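Local coordinates for heme-binding protein A / AI-2 binding protein A (PDB 6OFQ), which binds the peptide STSA and probably delivers peptides to an ABC transporter as its periplasmic substrate-binding protein, at residues V389-Q392 with A393-K397. Residues are numbered along the deposited sequence; the frame is centred on the assembly and turned at random.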
loop_
_atom_site.group_PDB
_atom_site.type_symbol
_atom_site.label_atom_id
_atom_site.label_comp_id
_atom_site.label_asym_id
_atom_site.label_seq_id
_atom_site.Cartn_x
_atom_site.Cartn_y
_atom_site.Cartn_z
ATOM N N VAL A 389 7.765 -20.966 -9.271
ATOM C CA VAL A 389 8.457 -22.230 -9.568
ATOM C C VAL A 389 9.173 -22.799 -8.345
ATOM O O VAL A 389 9.109 -23.987 -8.072
ATOM C CB VAL A 389 9.408 -21.990 -10.747
ATOM C CG1 VAL A 389 10.416 -23.130 -10.919
ATOM C CG2 VAL A 389 8.636 -21.762 -12.019
ATOM N N PHE A 390 9.760 -21.926 -7.543
ATOM C CA PHE A 390 10.403 -22.293 -6.276
ATOM C C PHE A 390 9.395 -22.907 -5.327
ATOM O O PHE A 390 9.690 -23.938 -4.717
ATOM C CB PHE A 390 11.116 -21.063 -5.683
ATOM C CG PHE A 390 11.977 -21.334 -4.469
ATOM C CD1 PHE A 390 11.406 -21.640 -3.240
ATOM C CD2 PHE A 390 13.363 -21.372 -4.568
ATOM C CE1 PHE A 390 12.190 -21.926 -2.135
ATOM C CE2 PHE A 390 14.165 -21.613 -3.453
ATOM C CZ PHE A 390 13.572 -21.903 -2.238
ATOM N N ILE A 391 8.242 -22.266 -5.147
ATOM C CA ILE A 391 7.258 -22.769 -4.199
ATOM C C ILE A 391 6.763 -24.134 -4.717
ATOM O O ILE A 391 6.556 -25.096 -3.955
ATOM C CB ILE A 391 6.093 -21.792 -3.941
ATOM C CG1 ILE A 391 6.593 -20.457 -3.366
ATOM C CG2 ILE A 391 5.030 -22.395 -3.063
ATOM C CD1 ILE A 391 7.353 -20.507 -2.072
ATOM N N GLN A 392 6.483 -24.234 -6.009
ATOM C CA GLN A 392 6.031 -25.483 -6.614
ATOM C C GLN A 392 7.064 -26.571 -6.347
ATOM O O GLN A 392 6.692 -27.690 -5.992
ATOM C CB GLN A 392 5.874 -25.263 -8.129
ATOM C CG GLN A 392 5.423 -26.488 -8.909
ATOM C CD GLN A 392 5.430 -26.141 -10.386
ATOM O OE1 GLN A 392 6.467 -25.870 -11.017
ATOM N NE2 GLN A 392 4.232 -26.162 -10.925
ATOM N N ALA A 393 8.342 -26.253 -6.468
ATOM C CA ALA A 393 9.380 -27.294 -6.330
ATOM C C ALA A 393 9.524 -27.688 -4.870
ATOM O O ALA A 393 9.662 -28.867 -4.549
ATOM C CB ALA A 393 10.743 -26.799 -6.750
ATOM N N SER A 394 9.431 -26.695 -3.989
ATOM C CA SER A 394 9.581 -26.997 -2.558
ATOM C C SER A 394 8.415 -27.869 -2.098
ATOM O O SER A 394 8.634 -28.857 -1.369
ATOM C CB SER A 394 9.462 -25.688 -1.773
ATOM O OG SER A 394 10.516 -24.786 -2.031
ATOM N N LEU A 395 7.181 -27.529 -2.456
ATOM C CA LEU A 395 6.032 -28.305 -2.041
ATOM C C LEU A 395 5.884 -29.664 -2.698
ATOM O O LEU A 395 5.378 -30.593 -2.065
ATOM C CB LEU A 395 4.763 -27.475 -2.012
ATOM C CG LEU A 395 4.817 -26.177 -1.185
ATOM C CD1 LEU A 395 3.391 -25.610 -1.300
ATOM C CD2 LEU A 395 5.258 -26.425 0.230
ATOM N N ALA A 396 6.434 -29.836 -3.903
ATOM C CA ALA A 396 6.423 -31.177 -4.477
ATOM C C ALA A 396 7.272 -32.140 -3.651
ATOM O O ALA A 396 6.867 -33.318 -3.699
ATOM C CB ALA A 396 7.016 -31.115 -5.870
ATOM N N LYS A 397 8.245 -31.672 -2.895
ATOM C CA LYS A 397 9.046 -32.525 -2.029
ATOM C C LYS A 397 8.247 -33.188 -0.926
ATOM O O LYS A 397 8.699 -34.178 -0.375
ATOM C CB LYS A 397 10.264 -31.814 -1.484
ATOM C CG LYS A 397 11.188 -31.405 -2.593
ATOM C CD LYS A 397 12.411 -30.624 -2.146
ATOM C CE LYS A 397 13.292 -30.470 -3.384
ATOM N NZ LYS A 397 14.321 -29.468 -3.005
#
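Val389 O accepts the N-H of Ala393 at 2.9 Å, one of four consecutive i to i+4 bonds here along one continuous helix. The next carbonyl, of Phe390, carries two donors of Ser394: the backbone N at 2.9 Å and the hydroxyl OG, also at 2.9 Å. They reach Phe390 O from opposite faces of the carbonyl plane, OG standing 39° out of it and the N tilted less. The serine hydroxyl is folded back over the preceding turn because OG lies beside its own backbone N (chi1 -66°). Its bond to Phe390 O satisfies the hydroxyl of the buried serine within the helix, while OG also comes obliquely against the Phe390 ring, 3.3 Å from CE1. The same ring makes an edge-to-face contact with Tyr323.

One residue on, Ile391 O takes the nearly straight bond from Leu395 N (171° at the hydrogen). The two side chains run side by side in the same direction, with Ile391 CG2 4.0 Å from Leu395 CD1. Together they form part of the buried face of the helix: Ile391 packs on Phe425, Leu395 on Met423 and Val402, and both on Ile318. Gln392 O accepts Ala396 N at 3.0 Å, and Ala396 CB sits 3.4 Å from that oxygen. The Gln392 side chain, extended beyond CG, reaches out so that NE2 hydrogen-bonds Val402 O on strand 400-407. The arrangement is that of an alpha-helix packed by one side on a sheet, with a serine hydroxyl bonded back to the carbonyl four residues earlier; helix 386-396 forms the crossover between parallel strands 373-380 and 400-407 in a beta-alpha-beta unit.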